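Local coordinates for protein Nsp15 (Middle East respiratory syndrome-related coronavirus, PDB 5YVD) that cleaves RNA as the coronavirus endoribonuclease Nsp15, probably on uridylates as in other members of its EndoU family, and assembles as a hexamer, at residues D209-D214 with G250-Q255; Q193-S198 with V291-L296; E257-M262 with E279-A284; L224-F229 with D332-T337; D68-H73 with K267-I272. One frame throughout, in Å; residues are numbered along the deposited sequence.

Interactions 1 to 4 lie within the EndoU endoribonuclease region, which interaction 5 joins to the middle domain. Interaction 2 touches three of the others. Its centre is about 12 Å from those of interaction 1, where Leu296 packs on Phe210, and interaction 5, where Ser194 OG meets Lys70 NZ at 2.6 Å; Leu296 also reaches Phe229 of interaction 4. Interaction 3 follows helix 248-255 of interaction 1, joined to it by an Arg254-Glu279 salt bridge modelled too tightly to be exact. The centres of interactions 4 and 5 are farthest apart, about 30 Å. Interactions 3 and 5 both border a second subunit; a glycerol, probably from crystallisation, is hydrogen-bonded to Thr337 in interaction 4.

Interaction 1 (D209-D214 with G250-Q255). Unlike the reference sequence in segment 250-255: Arg254 (reference Lys).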
# COMPACT_ATOMS: atom_id res chain seq x y z
N ASP A 209 43.99 26.07 8.69
CA ASP A 209 44.81 26.51 7.59
C ASP A 209 44.33 25.76 6.34
O ASP A 209 44.18 26.34 5.26
CB ASP A 209 46.30 26.24 7.87
CG ASP A 209 46.90 27.20 8.91
OD1 ASP A 209 46.26 28.21 9.30
OD2 ASP A 209 48.05 26.96 9.31
N PHE A 210 44.03 24.47 6.50
CA PHE A 210 43.65 23.67 5.39
C PHE A 210 42.47 24.28 4.66
O PHE A 210 42.45 24.35 3.42
CB PHE A 210 43.33 22.23 5.80
CG PHE A 210 42.99 21.35 4.63
CD1 PHE A 210 43.97 20.79 3.85
CD2 PHE A 210 41.67 21.12 4.28
CE1 PHE A 210 43.65 19.98 2.75
CE2 PHE A 210 41.34 20.32 3.20
CZ PHE A 210 42.34 19.74 2.44
N LEU A 211 41.49 24.73 5.42
CA LEU A 211 40.25 25.22 4.82
C LEU A 211 40.40 26.55 4.13
O LEU A 211 39.60 26.84 3.25
CB LEU A 211 39.14 25.32 5.85
CG LEU A 211 38.79 23.98 6.45
CD1 LEU A 211 37.78 24.19 7.57
CD2 LEU A 211 38.26 23.07 5.35
N SER A 212 41.42 27.33 4.52
CA SER A 212 41.64 28.68 3.98
C SER A 212 42.84 28.81 3.05
O SER A 212 42.81 29.65 2.20
CB SER A 212 41.80 29.70 5.10
OG SER A 212 43.03 29.52 5.79
N PHE A 213 43.88 28.01 3.21
CA PHE A 213 45.14 28.20 2.43
C PHE A 213 45.08 27.72 0.98
O PHE A 213 44.49 26.69 0.67
CB PHE A 213 46.31 27.45 3.09
CG PHE A 213 46.84 28.12 4.32
CD1 PHE A 213 48.17 27.98 4.67
CD2 PHE A 213 46.01 28.88 5.15
CE1 PHE A 213 48.67 28.60 5.82
CE2 PHE A 213 46.51 29.49 6.30
CZ PHE A 213 47.83 29.34 6.63
N ASP A 214 45.75 28.43 0.09
CA ASP A 214 46.16 27.85 -1.18
C ASP A 214 46.89 26.52 -0.92
O ASP A 214 47.66 26.42 0.02
CB ASP A 214 47.11 28.78 -1.92
CG ASP A 214 47.41 28.27 -3.30
OD1 ASP A 214 48.55 27.81 -3.55
OD2 ASP A 214 46.49 28.28 -4.13
N GLY A 250 38.77 17.46 3.13
CA GLY A 250 39.05 17.77 1.74
C GLY A 250 37.80 17.77 0.86
O GLY A 250 37.65 18.61 -0.03
N LEU A 251 36.91 16.82 1.12
CA LEU A 251 35.62 16.78 0.45
C LEU A 251 34.75 17.97 0.82
O LEU A 251 34.12 18.57 -0.06
CB LEU A 251 34.87 15.47 0.76
CG LEU A 251 33.41 15.37 0.31
CD1 LEU A 251 33.32 15.58 -1.18
CD2 LEU A 251 32.77 14.05 0.66
N TYR A 252 34.69 18.30 2.10
CA TYR A 252 33.93 19.48 2.54
C TYR A 252 34.47 20.74 1.87
O TYR A 252 33.70 21.52 1.26
CB TYR A 252 34.03 19.63 4.05
CG TYR A 252 33.54 20.95 4.58
CD1 TYR A 252 34.43 21.88 5.07
CD2 TYR A 252 32.19 21.25 4.63
CE1 TYR A 252 34.00 23.09 5.57
CE2 TYR A 252 31.74 22.45 5.14
CZ TYR A 252 32.65 23.36 5.60
OH TYR A 252 32.23 24.57 6.11
N LYS A 253 35.78 20.93 1.96
CA LYS A 253 36.39 22.16 1.44
C LYS A 253 36.00 22.30 0.01
O LYS A 253 35.65 23.37 -0.47
CB LYS A 253 37.91 22.11 1.55
CG LYS A 253 38.59 23.30 0.91
CD LYS A 253 40.06 23.33 1.22
CE LYS A 253 40.75 24.46 0.48
NZ LYS A 253 40.71 24.24 -0.99
N ARG A 254 36.06 21.17 -0.68
CA ARG A 254 35.83 21.14 -2.08
C ARG A 254 34.41 21.52 -2.42
O ARG A 254 34.18 22.41 -3.22
CB ARG A 254 36.12 19.75 -2.61
CG ARG A 254 35.72 19.55 -4.05
CD ARG A 254 36.59 20.41 -4.95
NE ARG A 254 35.97 20.62 -6.24
CZ ARG A 254 36.50 21.35 -7.21
NH1 ARG A 254 37.69 21.94 -7.06
NH2 ARG A 254 35.84 21.49 -8.35
N GLN A 255 33.45 20.83 -1.81
CA GLN A 255 32.06 20.93 -2.24
C GLN A 255 31.40 22.27 -1.87
O GLN A 255 30.45 22.70 -2.52
CB GLN A 255 31.25 19.76 -1.70
CG GLN A 255 30.81 19.91 -0.27
CD GLN A 255 29.54 20.69 -0.16
OE1 GLN A 255 28.71 20.63 -1.04
NE2 GLN A 255 29.37 21.42 0.94
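Leu211, near the C-terminal end of helix 205-212, comes closest to Lys253 of helix 248-255, their CA atoms 6.0 Å apart; Phe213 is the first residue to leave helical geometry. Lys253 makes the largest single contribution. Its CG lies anti to the backbone N (chi1 175°), and the aliphatic chain stays extended to CE before bending at chi4. Along the way Lys253 CB meets Leu211 CD2 at 3.9 Å, CD passes Phe210 CE2 at 3.8 Å, and CE reaches Phe210 O at 3.4 Å. A lysine suits this place because its methylenes pack against carbon, while its positive end would be drawn to carbonyls at a helix C-terminus. Phe210 brings the edge of its ring to Gly250, with Phe210 CE2 3.7 Å from Gly250 CA, and glycine lets the helix backbone itself serve as the packing surface. Leu211 CD2 also touches the edge of the Tyr252 ring, 4.0 Å from Tyr252 CD1, the two side chains crossing at about a right angle. Tyr234 and Phe218 extend the aromatic cluster around Phe210, and Phe200 stacks on Tyr252. The arrangement is helix-to-helix packing through side chains within the helical part of the EndoU domain.

Interaction 2 (Q193-S198 with V291-L296); sequences QSRSCS and VIDLKL
Arg195 and Asp293 form a side-on salt bridge, the guanidinium offering NE and NH2 to the two carboxylate oxygens. Arg195 NH2 meets Asp293 OD2 at 2.7 Å, on the syn side, while Arg195 NE points almost straight at the syn lone pair of Asp293 OD1 from 3.3 Å. The two flat groups are nearly coplanar, 25° apart, which lets both N-H groups face the carboxylate; a bend of the arginine chain at chi3 (-72°) places NE for it. Asp293 OD1 is gripped a second time, by the backbone N of Arg195 at 2.8 Å, so this one oxygen ties down both main chain and side chain of the arginine. The aspartate is buried, and its short side chain, with CG anti to the backbone N (chi1 175°), places the carboxyl carbon beside Arg195. A backbone bond from Gln193 N to Asp293 O, 3.0 Å long, adds to the join. Outside the polar core, Gln193 CB lies 3.5 Å from Asp293 OD1. Glu207 pairs with Arg195 NH1 and also accepts from Leu296 N, linking the contact to the starts of helices 205-212 and 296-304, while Leu248 of helix 248-255 packs against Arg195 and Asp293.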
# COMPACT_ATOMS: atom_id res chain seq x y z
N GLN A 193 35.33 11.65 13.41
CA GLN A 193 34.75 12.81 14.13
C GLN A 193 33.29 13.12 13.84
O GLN A 193 32.77 14.10 14.34
CB GLN A 193 35.57 14.07 13.86
CG GLN A 193 36.99 13.97 14.34
CD GLN A 193 37.08 14.06 15.84
OE1 GLN A 193 36.37 14.83 16.47
NE2 GLN A 193 37.96 13.27 16.41
N SER A 194 32.65 12.30 13.01
CA SER A 194 31.22 12.39 12.80
C SER A 194 30.75 13.76 12.25
O SER A 194 29.65 14.20 12.56
CB SER A 194 30.48 12.08 14.12
OG SER A 194 30.82 10.79 14.64
N ARG A 195 31.56 14.42 11.44
CA ARG A 195 31.14 15.69 10.83
C ARG A 195 30.55 15.41 9.47
O ARG A 195 30.58 14.26 8.98
CB ARG A 195 32.33 16.64 10.69
CG ARG A 195 32.91 17.07 12.01
CD ARG A 195 34.20 17.86 11.86
NE ARG A 195 35.30 16.99 11.46
CZ ARG A 195 36.58 17.32 11.52
NH1 ARG A 195 36.94 18.51 12.00
NH2 ARG A 195 37.51 16.44 11.11
N SER A 196 30.02 16.45 8.85
CA SER A 196 29.45 16.30 7.51
C SER A 196 29.54 17.61 6.76
O SER A 196 29.95 18.62 7.32
CB SER A 196 27.98 15.89 7.60
OG SER A 196 27.19 17.03 7.88
N CYS A 197 29.13 17.59 5.50
CA CYS A 197 29.28 18.75 4.63
C CYS A 197 28.40 19.93 4.98
O CYS A 197 28.65 21.03 4.52
CB CYS A 197 29.09 18.38 3.16
SG CYS A 197 30.62 17.68 2.50
N SER A 198 27.37 19.68 5.78
CA SER A 198 26.48 20.73 6.24
C SER A 198 26.93 21.24 7.61
O SER A 198 26.97 22.45 7.84
CB SER A 198 25.03 20.23 6.29
OG SER A 198 24.82 19.42 7.43
N VAL A 291 35.52 7.53 2.08
CA VAL A 291 35.88 8.73 2.81
C VAL A 291 35.85 8.53 4.31
O VAL A 291 34.87 8.02 4.85
CB VAL A 291 34.94 9.89 2.43
CG1 VAL A 291 35.31 11.15 3.20
CG2 VAL A 291 34.98 10.14 0.93
N ILE A 292 36.91 8.97 4.98
CA ILE A 292 36.99 8.96 6.44
C ILE A 292 37.12 10.40 6.93
O ILE A 292 37.83 11.20 6.33
CB ILE A 292 38.23 8.22 6.94
CG1 ILE A 292 38.50 6.99 6.10
CG2 ILE A 292 38.07 7.81 8.39
CD1 ILE A 292 37.44 5.90 6.26
N ASP A 293 36.45 10.70 8.03
CA ASP A 293 36.56 12.00 8.67
C ASP A 293 37.49 11.91 9.87
O ASP A 293 37.05 11.84 11.01
CB ASP A 293 35.17 12.48 9.09
CG ASP A 293 35.21 13.76 9.87
OD1 ASP A 293 34.24 14.03 10.60
OD2 ASP A 293 36.18 14.52 9.76
N LEU A 294 38.78 11.87 9.61
CA LEU A 294 39.76 11.96 10.69
C LEU A 294 40.13 13.41 10.92
O LEU A 294 40.15 14.20 9.98
CB LEU A 294 41.03 11.18 10.35
CG LEU A 294 40.82 9.69 10.17
CD1 LEU A 294 42.00 9.10 9.38
CD2 LEU A 294 40.63 8.99 11.52
N LYS A 295 40.44 13.73 12.17
CA LYS A 295 41.19 14.93 12.48
C LYS A 295 42.35 14.94 11.51
O LYS A 295 43.02 13.92 11.34
CB LYS A 295 41.69 14.87 13.91
CG LYS A 295 42.34 16.15 14.42
CD LYS A 295 41.33 17.08 15.07
CE LYS A 295 40.95 16.63 16.47
NZ LYS A 295 42.03 16.79 17.48
N LEU A 296 42.58 16.05 10.82
CA LEU A 296 43.60 16.07 9.76
C LEU A 296 45.00 15.81 10.32
O LEU A 296 45.80 15.11 9.70
CB LEU A 296 43.57 17.40 9.01
CG LEU A 296 44.69 17.71 8.02
CD1 LEU A 296 44.63 16.79 6.81
CD2 LEU A 296 44.58 19.16 7.60

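Interaction 3 (E257-M262 with E279-A284)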
# COMPACT_ATOMS: atom_id res chain seq x y z
N GLU A 257 32.71 24.92 -2.48
CA GLU A 257 32.92 25.76 -3.67
C GLU A 257 31.77 25.59 -4.67
O GLU A 257 31.81 26.17 -5.74
CB GLU A 257 34.28 25.46 -4.35
CG GLU A 257 35.48 25.78 -3.49
CD GLU A 257 36.81 25.29 -4.07
OE1 GLU A 257 36.84 24.23 -4.74
OE2 GLU A 257 37.83 25.95 -3.84
N GLY A 258 30.78 24.76 -4.33
CA GLY A 258 29.50 24.72 -5.04
C GLY A 258 29.38 23.88 -6.30
O GLY A 258 28.35 23.94 -6.99
N HIS A 259 30.41 23.11 -6.63
CA HIS A 259 30.44 22.44 -7.93
C HIS A 259 30.52 20.91 -7.80
O HIS A 259 31.17 20.22 -8.62
CB HIS A 259 31.59 23.02 -8.75
CG HIS A 259 31.39 24.45 -9.16
ND1 HIS A 259 31.82 24.93 -10.37
CD2 HIS A 259 30.81 25.49 -8.53
CE1 HIS A 259 31.51 26.21 -10.48
NE2 HIS A 259 30.89 26.57 -9.37
N ILE A 260 29.83 20.38 -6.79
CA ILE A 260 29.88 18.96 -6.46
C ILE A 260 28.52 18.37 -6.17
O ILE A 260 27.75 18.96 -5.42
CB ILE A 260 30.81 18.70 -5.23
CG1 ILE A 260 32.28 18.86 -5.65
CG2 ILE A 260 30.50 17.33 -4.58
CD1 ILE A 260 33.12 17.61 -5.50
N ILE A 261 28.26 17.19 -6.72
CA ILE A 261 27.08 16.39 -6.43
C ILE A 261 27.48 15.06 -5.83
O ILE A 261 28.32 14.34 -6.39
CB ILE A 261 26.33 16.01 -7.71
CG1 ILE A 261 25.67 17.23 -8.32
CG2 ILE A 261 25.26 14.95 -7.42
CD1 ILE A 261 24.65 16.87 -9.39
N MET A 262 26.84 14.70 -4.72
CA MET A 262 27.10 13.44 -4.05
C MET A 262 25.83 12.63 -3.92
O MET A 262 24.73 13.18 -3.87
CB MET A 262 27.62 13.68 -2.66
CG MET A 262 28.91 14.43 -2.61
SD MET A 262 29.04 15.22 -1.01
CE MET A 262 29.10 13.82 0.10
N GLU A 279 31.97 16.06 -10.27
CA GLU A 279 32.36 17.48 -10.26
C GLU A 279 31.73 18.11 -11.49
O GLU A 279 31.84 17.57 -12.59
CB GLU A 279 33.87 17.62 -10.29
CG GLU A 279 34.40 18.96 -9.79
CD GLU A 279 34.50 20.05 -10.85
OE1 GLU A 279 34.14 19.84 -12.04
OE2 GLU A 279 34.93 21.16 -10.48
N THR A 280 31.07 19.25 -11.30
CA THR A 280 30.18 19.79 -12.34
C THR A 280 30.84 20.78 -13.34
O THR A 280 30.17 21.29 -14.25
CB THR A 280 28.91 20.40 -11.70
OG1 THR A 280 29.25 21.41 -10.74
CG2 THR A 280 28.10 19.29 -11.01
N ASN A 281 32.14 21.03 -13.20
CA ASN A 281 32.87 21.69 -14.27
C ASN A 281 33.54 20.70 -15.19
O ASN A 281 33.51 20.83 -16.40
CB ASN A 281 33.95 22.61 -13.71
CG ASN A 281 33.40 23.73 -12.88
OD1 ASN A 281 32.35 24.30 -13.18
ND2 ASN A 281 34.09 24.04 -11.81
N THR A 282 34.17 19.70 -14.61
CA THR A 282 35.05 18.81 -15.35
C THR A 282 34.37 17.49 -15.69
O THR A 282 34.91 16.66 -16.43
CB THR A 282 36.25 18.48 -14.49
OG1 THR A 282 35.83 17.62 -13.44
CG2 THR A 282 36.84 19.76 -13.89
N ALA A 283 33.20 17.27 -15.11
CA ALA A 283 32.50 16.02 -15.28
C ALA A 283 33.29 14.83 -14.73
O ALA A 283 32.96 13.69 -15.01
CB ALA A 283 32.14 15.82 -16.75
N ALA A 284 34.31 15.09 -13.92
CA ALA A 284 35.04 14.02 -13.29
C ALA A 284 34.08 13.32 -12.30
O ALA A 284 33.28 13.98 -11.61
CB ALA A 284 36.28 14.56 -12.57
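His259 leans across to Thr280 and Asn281, and its side chain can be followed outward. His259 CB lies 3.5 Å from Thr280 OG1, CG comes 3.8 Å from Asn281 ND2, and ND1 ends at the amide, 2.9 Å from Asn281 OD1 and 2.8 Å from ND2. The amide meets the ring at its edge, the two planes 66° apart. Either approach is a weak hydrogen bond: one needs a proton on ND1 and the other a lone pair there, so they are alternatives. His259 CE1 lies 3.4 Å from Asn281 OD1. Imidazole and carboxamide suit such a place, since each can donate or accept. In the backbone, His259 O accepts from Thr280 N at 2.9 Å and, weakly, from Thr280 OG1, which a chi1 of 57° sets between the backbone N and carbonyl carbon. Glu279 OE1 accepts from Asn281 N and Thr282 N, folding the loop over the carboxylate. Its other oxygen pairs with Arg254, though modelled too close for its exact place to be trusted. Thr282 and Ala284 make an ST turn. Ile260 and Glu279 form a non-hydrogen-bonded pair of an antiparallel sheet, in which 260-263, an outermost strand within this chain, pairs with 273-279 close to a neighbouring subunit.

Interaction 4 (L224-F229 with D332-T337); sequences LENYAF and DGQVQT
Asn226 and Gln334 have their CA atoms 4.8 Å apart, where a type I turn from Leu224 to Tyr227 lies beside strand 334-340 and Val335 N donates to Asn226 O at 3.1 Å. Val335 points its CB toward the turn and is buried. Its two methyls meet different residues: Val335 CG1 lies anti to the backbone N (chi1 171°) and packs 3.9 Å from Ala228 CB, whereas CG2 touches Tyr227 CD1 at 4.1 Å. A branched valine suits the site because it can meet two neighbours at once from one short stem. Ala228 CB lies against the strand, near Val335 O and Gln336 O, its small methyl needing little room. At the solvent side the two side-chain amides meet less intimately: Asn226 OD1 and Gln334 NE2 are 3.6 Å apart and their amide planes stand 75° to each other. Leu328 and Leu308 also pack on Val335, and Leu303 of helix 296-304 packs on Tyr227. With a single backbone bond and apolar contacts gathered at Val335, the chemistry implies that the turn is held against the strand mainly by packing, the surface amides adding little.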
# COMPACT_ATOMS: atom_id res chain seq x y z
N LEU A 224 54.54 18.48 3.56
CA LEU A 224 53.84 17.34 2.93
C LEU A 224 54.24 17.06 1.48
O LEU A 224 53.58 16.30 0.79
CB LEU A 224 52.32 17.52 3.05
CG LEU A 224 51.81 17.59 4.50
CD1 LEU A 224 50.37 18.08 4.48
CD2 LEU A 224 51.92 16.25 5.23
N GLU A 225 55.32 17.64 1.03
CA GLU A 225 55.80 17.43 -0.34
C GLU A 225 55.84 15.96 -0.81
O GLU A 225 55.59 15.70 -1.96
CB GLU A 225 57.18 18.08 -0.49
CG GLU A 225 57.15 19.61 -0.49
CD GLU A 225 57.35 20.25 0.88
OE1 GLU A 225 57.08 19.61 1.91
OE2 GLU A 225 57.77 21.42 0.93
N ASN A 226 56.14 15.01 0.07
CA ASN A 226 56.24 13.59 -0.33
C ASN A 226 54.98 12.74 -0.09
O ASN A 226 55.05 11.50 -0.10
CB ASN A 226 57.43 12.94 0.38
CG ASN A 226 58.78 13.44 -0.11
OD1 ASN A 226 58.90 14.20 -1.08
ND2 ASN A 226 59.83 12.98 0.56
N TYR A 227 53.83 13.39 0.12
CA TYR A 227 52.64 12.70 0.61
C TYR A 227 51.39 12.85 -0.27
O TYR A 227 50.26 12.54 0.15
CB TYR A 227 52.38 13.17 2.05
CG TYR A 227 53.51 12.81 2.97
CD1 TYR A 227 53.62 11.53 3.47
CD2 TYR A 227 54.51 13.73 3.27
CE1 TYR A 227 54.69 11.18 4.29
CE2 TYR A 227 55.58 13.39 4.10
CZ TYR A 227 55.66 12.11 4.60
OH TYR A 227 56.70 11.76 5.42
N ALA A 228 51.59 13.32 -1.50
CA ALA A 228 50.53 13.39 -2.49
C ALA A 228 49.23 14.05 -2.04
O ALA A 228 48.16 13.68 -2.50
CB ALA A 228 50.22 11.98 -2.98
N PHE A 229 49.31 15.05 -1.17
CA PHE A 229 48.10 15.68 -0.65
C PHE A 229 47.18 16.18 -1.76
O PHE A 229 45.96 16.21 -1.61
CB PHE A 229 48.42 16.82 0.33
CG PHE A 229 48.17 16.46 1.74
CD1 PHE A 229 47.39 17.27 2.55
CD2 PHE A 229 48.65 15.26 2.26
CE1 PHE A 229 47.11 16.90 3.86
CE2 PHE A 229 48.37 14.88 3.57
CZ PHE A 229 47.60 15.71 4.37
N ASP A 332 59.12 5.86 -6.18
CA ASP A 332 60.29 6.74 -6.02
C ASP A 332 60.19 7.54 -4.75
O ASP A 332 60.27 8.75 -4.79
CB ASP A 332 60.47 7.69 -7.23
CG ASP A 332 60.66 6.94 -8.56
OD1 ASP A 332 61.69 6.24 -8.72
OD2 ASP A 332 59.78 7.07 -9.43
N GLY A 333 59.96 6.86 -3.64
CA GLY A 333 60.09 7.49 -2.31
C GLY A 333 59.01 8.52 -1.96
O GLY A 333 59.20 9.31 -1.02
N GLN A 334 57.91 8.49 -2.71
CA GLN A 334 56.74 9.34 -2.50
C GLN A 334 55.46 8.50 -2.50
O GLN A 334 55.45 7.34 -2.94
CB GLN A 334 56.64 10.40 -3.59
CG GLN A 334 57.80 11.38 -3.64
CD GLN A 334 57.67 12.38 -4.79
OE1 GLN A 334 57.41 12.02 -5.94
NE2 GLN A 334 57.86 13.66 -4.47
N VAL A 335 54.39 9.09 -2.01
CA VAL A 335 53.09 8.45 -2.00
C VAL A 335 52.47 8.67 -3.37
O VAL A 335 52.50 9.78 -3.90
CB VAL A 335 52.19 9.10 -0.92
CG1 VAL A 335 50.74 8.63 -1.01
CG2 VAL A 335 52.77 8.84 0.46
N GLN A 336 51.91 7.63 -3.97
CA GLN A 336 51.10 7.84 -5.16
C GLN A 336 49.70 8.10 -4.67
O GLN A 336 49.14 9.15 -4.94
CB GLN A 336 51.09 6.62 -6.10
CG GLN A 336 52.45 6.13 -6.60
CD GLN A 336 52.34 4.73 -7.20
OE1 GLN A 336 53.12 3.83 -6.87
NE2 GLN A 336 51.35 4.53 -8.06
N THR A 337 49.14 7.12 -3.94
CA THR A 337 47.80 7.22 -3.36
C THR A 337 47.69 6.47 -2.00
O THR A 337 48.55 5.65 -1.67
CB THR A 337 46.70 6.73 -4.34
OG1 THR A 337 45.39 6.93 -3.76
CG2 THR A 337 46.88 5.27 -4.68

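Interaction 5 (D68-H73 with K267-I272)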
# COMPACT_ATOMS: atom_id res chain seq x y z
N ASP A 68 28.12 7.60 19.52
CA ASP A 68 27.54 7.61 18.17
C ASP A 68 27.39 6.17 17.67
O ASP A 68 28.17 5.29 18.02
CB ASP A 68 28.38 8.47 17.21
CG ASP A 68 27.68 8.71 15.86
OD1 ASP A 68 26.46 8.42 15.76
OD2 ASP A 68 28.36 9.19 14.92
N PHE A 69 26.38 5.94 16.84
CA PHE A 69 26.01 4.58 16.46
C PHE A 69 27.15 3.73 15.95
O PHE A 69 27.21 2.54 16.28
CB PHE A 69 24.89 4.61 15.42
CG PHE A 69 23.66 5.33 15.89
CD1 PHE A 69 22.82 4.74 16.79
CD2 PHE A 69 23.39 6.61 15.45
CE1 PHE A 69 21.71 5.41 17.25
CE2 PHE A 69 22.27 7.28 15.90
CZ PHE A 69 21.43 6.68 16.80
N LYS A 70 28.03 4.30 15.14
CA LYS A 70 29.13 3.54 14.56
C LYS A 70 30.02 2.90 15.63
O LYS A 70 30.65 1.88 15.37
CB LYS A 70 29.98 4.43 13.64
CG LYS A 70 30.91 5.37 14.39
CD LYS A 70 31.32 6.61 13.62
CE LYS A 70 31.90 7.64 14.59
NZ LYS A 70 32.43 8.85 13.90
N LEU A 71 30.09 3.50 16.82
CA LEU A 71 30.83 2.86 17.89
C LEU A 71 30.06 1.62 18.39
O LEU A 71 30.64 0.56 18.64
CB LEU A 71 31.09 3.84 19.03
CG LEU A 71 31.94 5.09 18.70
CD1 LEU A 71 32.35 5.78 19.99
CD2 LEU A 71 33.17 4.80 17.87
N LEU A 72 28.76 1.75 18.52
CA LEU A 72 27.97 0.63 18.97
C LEU A 72 28.11 -0.49 17.98
O LEU A 72 28.42 -1.61 18.36
CB LEU A 72 26.51 1.03 19.15
CG LEU A 72 26.28 2.25 20.05
CD1 LEU A 72 24.78 2.39 20.30
CD2 LEU A 72 27.06 2.21 21.36
N HIS A 73 27.94 -0.18 16.70
CA HIS A 73 28.11 -1.16 15.62
C HIS A 73 29.49 -1.82 15.61
O HIS A 73 29.60 -3.01 15.41
CB HIS A 73 27.81 -0.50 14.27
CG HIS A 73 28.18 -1.32 13.08
ND1 HIS A 73 27.59 -2.53 12.79
CD2 HIS A 73 29.05 -1.09 12.07
CE1 HIS A 73 28.09 -3.01 11.67
NE2 HIS A 73 28.98 -2.15 11.21
N LYS A 267 23.18 4.80 3.83
CA LYS A 267 23.29 5.91 4.78
C LYS A 267 23.31 5.45 6.22
O LYS A 267 22.67 4.46 6.57
CB LYS A 267 22.14 6.91 4.58
CG LYS A 267 22.20 7.61 3.23
CD LYS A 267 21.33 8.87 3.12
CE LYS A 267 21.06 9.17 1.64
NZ LYS A 267 20.13 8.16 1.01
N GLY A 268 24.04 6.19 7.05
CA GLY A 268 24.05 5.98 8.49
C GLY A 268 25.44 6.06 9.07
O GLY A 268 26.42 5.68 8.42
N SER A 269 25.53 6.52 10.33
CA SER A 269 26.79 6.62 11.06
C SER A 269 27.67 5.40 10.80
O SER A 269 27.22 4.27 10.96
CB SER A 269 26.55 6.75 12.54
OG SER A 269 27.76 6.79 13.27
N SER A 270 28.91 5.67 10.40
CA SER A 270 29.85 4.64 10.00
C SER A 270 31.27 5.22 9.94
O SER A 270 31.48 6.38 9.55
CB SER A 270 29.44 4.04 8.64
OG SER A 270 30.38 3.08 8.18
N THR A 271 32.25 4.41 10.33
CA THR A 271 33.63 4.83 10.31
C THR A 271 34.08 5.20 8.92
O THR A 271 34.84 6.17 8.77
CB THR A 271 34.57 3.76 10.90
OG1 THR A 271 34.27 3.61 12.29
CG2 THR A 271 35.99 4.18 10.80
N ILE A 272 33.60 4.45 7.92
CA ILE A 272 33.79 4.76 6.48
C ILE A 272 32.48 5.02 5.75
O ILE A 272 31.50 4.27 5.88
CB ILE A 272 34.45 3.61 5.71
CG1 ILE A 272 35.74 3.15 6.39
CG2 ILE A 272 34.69 3.99 4.26
CD1 ILE A 272 35.97 1.65 6.27
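Ser269 OG is approached by two groups of the segment 68-73. Lys70 N donates to Ser269 OG at 3.1 Å with an angle of 144°, and the carboxylate of Asp68 lies close by, OD2 at 3.0 Å and OD1 at 3.2 Å. A chi1 of 178° sends OG anti to the backbone N and into the first turn of helix 69-74, where a small hydroxyl can meet an amide. Asp68 occupies the N-cap position but its side chain makes no capping bond; Asp68 OD1 accepts from the adjacent Phe69 N at 2.7 Å, and OD2 is bonded to Ser194 OG. A negative side chain would suit this positive end of the helix dipole. Here the middle domain meets the endoribonuclease domain, the short helix belonging to the first and the loop 267-272 to the second. Ser269 CB rests at the edge of the Phe69 ring, 4.0 Å from Phe69 CB. Lys70 packs its methylenes against the loop, Lys70 CB 3.6 Å from Ser270 N, while the amine lies beyond, bonded to Ser194, Thr192 and Tyr153. Thr271 OG1 bonds to Asp320 and Asn74, and Ser270 OG turns back to donate to Ile272 O at 2.8 Å.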